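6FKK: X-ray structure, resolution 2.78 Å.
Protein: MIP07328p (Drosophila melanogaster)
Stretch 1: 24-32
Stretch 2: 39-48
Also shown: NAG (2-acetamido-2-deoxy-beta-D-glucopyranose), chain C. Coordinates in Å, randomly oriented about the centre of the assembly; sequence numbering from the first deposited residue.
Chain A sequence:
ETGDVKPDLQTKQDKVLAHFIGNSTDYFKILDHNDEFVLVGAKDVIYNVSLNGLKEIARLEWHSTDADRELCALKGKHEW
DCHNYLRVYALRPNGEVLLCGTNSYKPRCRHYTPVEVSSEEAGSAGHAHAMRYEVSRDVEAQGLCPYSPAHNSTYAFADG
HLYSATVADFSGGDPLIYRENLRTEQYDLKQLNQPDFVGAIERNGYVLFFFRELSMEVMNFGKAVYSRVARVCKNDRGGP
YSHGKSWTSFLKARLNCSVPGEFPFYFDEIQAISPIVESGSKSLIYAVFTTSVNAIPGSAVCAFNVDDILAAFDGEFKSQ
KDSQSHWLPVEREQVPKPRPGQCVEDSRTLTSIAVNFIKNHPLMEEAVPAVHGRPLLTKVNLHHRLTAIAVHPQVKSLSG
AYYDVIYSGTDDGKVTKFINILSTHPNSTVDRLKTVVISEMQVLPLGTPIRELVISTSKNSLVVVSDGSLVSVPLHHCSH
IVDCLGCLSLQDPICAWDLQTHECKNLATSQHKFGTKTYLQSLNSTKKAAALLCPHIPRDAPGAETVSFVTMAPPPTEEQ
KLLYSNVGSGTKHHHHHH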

# COMPACT_ATOMS: atom_id res chain seq x y z
N SER A 24 13.60 19.38 -3.50
CA SER A 24 12.61 18.99 -2.51
C SER A 24 11.20 19.35 -2.96
O SER A 24 10.23 18.70 -2.54
CB SER A 24 12.91 19.65 -1.16
OG SER A 24 14.12 19.15 -0.61
N THR A 25 11.07 20.35 -3.82
CA THR A 25 9.77 20.76 -4.34
C THR A 25 9.18 19.75 -5.33
O THR A 25 8.06 19.96 -5.80
CB THR A 25 9.89 22.12 -5.02
OG1 THR A 25 10.84 22.04 -6.09
CG2 THR A 25 10.36 23.17 -4.03
N ASP A 26 9.90 18.67 -5.64
CA ASP A 26 9.49 17.82 -6.75
C ASP A 26 8.33 16.92 -6.37
O ASP A 26 7.45 16.64 -7.19
CB ASP A 26 10.68 17.00 -7.26
CG ASP A 26 11.76 17.86 -7.89
OD1 ASP A 26 11.67 19.10 -7.81
OD2 ASP A 26 12.71 17.29 -8.48
N TYR A 27 8.31 16.45 -5.12
CA TYR A 27 7.28 15.54 -4.61
C TYR A 27 7.13 14.32 -5.52
O TYR A 27 6.17 14.16 -6.26
CB TYR A 27 5.94 16.26 -4.44
CG TYR A 27 5.92 17.25 -3.29
CD1 TYR A 27 5.97 16.80 -1.98
CD2 TYR A 27 5.83 18.61 -3.52
CE1 TYR A 27 5.95 17.69 -0.92
CE2 TYR A 27 5.80 19.51 -2.47
CZ TYR A 27 5.86 19.04 -1.17
OH TYR A 27 5.83 19.94 -0.13
N PHE A 28 8.15 13.45 -5.45
CA PHE A 28 8.18 12.26 -6.28
C PHE A 28 7.06 11.29 -5.91
O PHE A 28 6.60 11.24 -4.76
CB PHE A 28 9.53 11.55 -6.15
CG PHE A 28 10.65 12.24 -6.88
CD1 PHE A 28 10.41 12.97 -8.03
CD2 PHE A 28 11.96 12.14 -6.42
CE1 PHE A 28 11.44 13.60 -8.70
CE2 PHE A 28 12.99 12.78 -7.09
CZ PHE A 28 12.73 13.51 -8.23
N LYS A 29 6.62 10.52 -6.90
CA LYS A 29 5.62 9.48 -6.71
C LYS A 29 5.87 8.38 -7.73
O LYS A 29 6.02 8.66 -8.93
CB LYS A 29 4.20 10.03 -6.86
CG LYS A 29 3.11 8.97 -6.94
CD LYS A 29 2.74 8.41 -5.57
CE LYS A 29 1.64 7.37 -5.69
NZ LYS A 29 0.42 7.90 -6.37
N ILE A 30 5.92 7.14 -7.27
CA ILE A 30 6.16 6.00 -8.15
C ILE A 30 4.87 5.65 -8.87
O ILE A 30 3.82 5.45 -8.23
CB ILE A 30 6.71 4.80 -7.36
CG1 ILE A 30 8.05 5.15 -6.71
CG2 ILE A 30 6.87 3.59 -8.28
CD1 ILE A 30 9.14 5.50 -7.69
N LEU A 31 4.92 5.57 -10.20
CA LEU A 31 3.75 5.28 -11.01
C LEU A 31 3.74 3.87 -11.59
O LEU A 31 2.66 3.30 -11.75
CB LEU A 31 3.64 6.29 -12.16
CG LEU A 31 3.54 7.76 -11.73
CD1 LEU A 31 3.33 8.66 -12.94
CD2 LEU A 31 2.42 7.94 -10.72
N ASP A 32 4.90 3.30 -11.89
CA ASP A 32 4.99 1.94 -12.40
C ASP A 32 6.42 1.45 -12.19
O ASP A 32 7.37 2.23 -12.31
CB ASP A 32 4.61 1.86 -13.88
CG ASP A 32 4.51 0.44 -14.39
OD1 ASP A 32 3.57 -0.27 -13.98
OD2 ASP A 32 5.38 0.03 -15.19
N LEU A 39 9.05 4.14 -13.09
CA LEU A 39 8.53 5.44 -13.50
C LEU A 39 8.28 6.29 -12.27
O LEU A 39 7.70 5.81 -11.29
CB LEU A 39 7.25 5.29 -14.32
CG LEU A 39 7.37 5.08 -15.83
CD1 LEU A 39 8.10 3.79 -16.16
CD2 LEU A 39 5.99 5.11 -16.48
N VAL A 40 8.70 7.55 -12.32
CA VAL A 40 8.59 8.47 -11.19
C VAL A 40 7.83 9.70 -11.66
O VAL A 40 8.34 10.50 -12.45
CB VAL A 40 9.97 8.86 -10.64
CG1 VAL A 40 9.81 9.76 -9.42
CG2 VAL A 40 10.77 7.62 -10.29
N GLY A 41 6.60 9.85 -11.18
CA GLY A 41 5.82 11.05 -11.45
C GLY A 41 6.24 12.20 -10.56
O GLY A 41 6.20 12.09 -9.33
N ALA A 42 6.63 13.32 -11.17
CA ALA A 42 7.18 14.44 -10.40
C ALA A 42 6.54 15.76 -10.80
O ALA A 42 5.53 15.79 -11.50
CB ALA A 42 8.69 14.52 -10.59
N LYS A 43 7.14 16.86 -10.35
CA LYS A 43 6.69 18.19 -10.73
C LYS A 43 7.05 18.44 -12.19
O LYS A 43 8.23 18.49 -12.54
CB LYS A 43 7.31 19.25 -9.83
CG LYS A 43 7.00 20.67 -10.25
CD LYS A 43 7.56 21.69 -9.26
CE LYS A 43 9.07 21.56 -9.12
NZ LYS A 43 9.64 22.65 -8.29
N ASP A 44 6.02 18.56 -13.04
CA ASP A 44 6.17 18.93 -14.44
C ASP A 44 6.87 17.86 -15.27
O ASP A 44 6.97 18.00 -16.50
CB ASP A 44 6.90 20.27 -14.58
CG ASP A 44 6.11 21.43 -14.01
OD1 ASP A 44 4.87 21.36 -13.99
OD2 ASP A 44 6.74 22.43 -13.59
N VAL A 45 7.38 16.80 -14.64
CA VAL A 45 8.16 15.78 -15.33
C VAL A 45 7.75 14.41 -14.82
O VAL A 45 7.34 14.24 -13.67
CB VAL A 45 9.69 15.99 -15.14
CG1 VAL A 45 10.47 15.05 -16.03
CG2 VAL A 45 10.09 17.44 -15.42
N ILE A 46 7.86 13.41 -15.70
CA ILE A 46 7.83 12.00 -15.32
C ILE A 46 9.11 11.36 -15.85
O ILE A 46 9.51 11.61 -17.00
CB ILE A 46 6.58 11.29 -15.86
CG1 ILE A 46 6.61 9.80 -15.49
CG2 ILE A 46 6.44 11.47 -17.36
CD1 ILE A 46 5.40 9.03 -15.97
N TYR A 47 9.76 10.56 -15.01
CA TYR A 47 11.09 10.03 -15.30
C TYR A 47 11.04 8.52 -15.49
O TYR A 47 10.38 7.81 -14.73
CB TYR A 47 12.07 10.36 -14.17
CG TYR A 47 12.21 11.84 -13.85
CD1 TYR A 47 11.38 12.45 -12.93
CD2 TYR A 47 13.18 12.61 -14.47
CE1 TYR A 47 11.50 13.80 -12.63
CE2 TYR A 47 13.31 13.96 -14.18
CZ TYR A 47 12.47 14.55 -13.26
OH TYR A 47 12.60 15.89 -12.97
N ASN A 48 11.76 8.04 -16.50
CA ASN A 48 12.02 6.62 -16.70
C ASN A 48 13.43 6.35 -16.20
O ASN A 48 14.41 6.81 -16.81
CB ASN A 48 11.85 6.23 -18.18
CG ASN A 48 11.83 4.72 -18.40
OD1 ASN A 48 11.92 3.94 -17.45
ND2 ASN A 48 11.70 4.30 -19.66
C1 NAG C . 11.65 2.89 -19.98
C2 NAG C . 10.59 2.53 -21.01
C3 NAG C . 10.58 1.02 -21.24
C4 NAG C . 11.96 0.58 -21.74
C5 NAG C . 13.11 1.09 -20.86
C6 NAG C . 14.44 0.98 -21.57
C7 NAG C . 8.30 2.78 -19.91
C8 NAG C . 8.62 1.71 -18.91
N2 NAG C . 9.25 3.09 -20.82
O3 NAG C . 9.60 0.73 -22.23
O4 NAG C . 12.01 -0.84 -21.78
O5 NAG C . 12.96 2.48 -20.48
O6 NAG C . 14.31 1.22 -22.96
O7 NAG C . 7.20 3.34 -19.93

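The apolar centre of the contact lies around F28. F28 CD1 is 3.5 Å from V40 CG1 and 3.5 Å from A42 CB. The A42 methyl meets the ring at its edge. F28 CE1 also approaches Y47 CE1 at 3.9 Å. V40 serves a second neighbour: its CG2 is 3.7 Å from I30 CD1. I30 and V40 are directly paired in the sheet, so their side chains emerge on the same face.

L31 makes a separate apolar contact. L31 CD1 is 3.7 Å from I46 CD1, and L31 CB is 4.3 Å from L39 CB. The leucine also packs over G41, with L31 CG 3.7 Å from G41 N. G41 has no side chain, and a CB placed there would fall 2.9 Å from L31 CD1, a clash. The glycine leaves room for the leucine.

The backbones run antiparallel, with their directions 134° apart. K29 pairs with G41: G41 N donates to K29 O at 2.6 Å, while the return bond from K29 N to G41 O, 2.9 Å, is bent and weak. Further along, L31 N donates to L39 O at 3.0 Å, and L39 N to D32 O at 2.7 Å. Both are nearly straight. Between these bonds, V40 CA sits 3.4 Å from K29 O, and I30 CA 3.5 Å from L39 O, as CA-H...O contacts. V40 also bonds to Y47 within its own stretch: V40 N to Y47 O and Y47 N to V40 O are both 2.9 Å. Strand 39-41 thus has a strand on each side.

The polar edge is built by K43. The K43 side chain, t at chi1, chi2 and chi4 but p at chi3, brings K43 NZ to T25 OG1, a hydrogen bond of 2.6 Å in which the amine donates, although T25 is poorly ordered. K43 NZ is 4.1 Å from D26 OD1; the charges are opposite, but the distance is beyond a salt bridge.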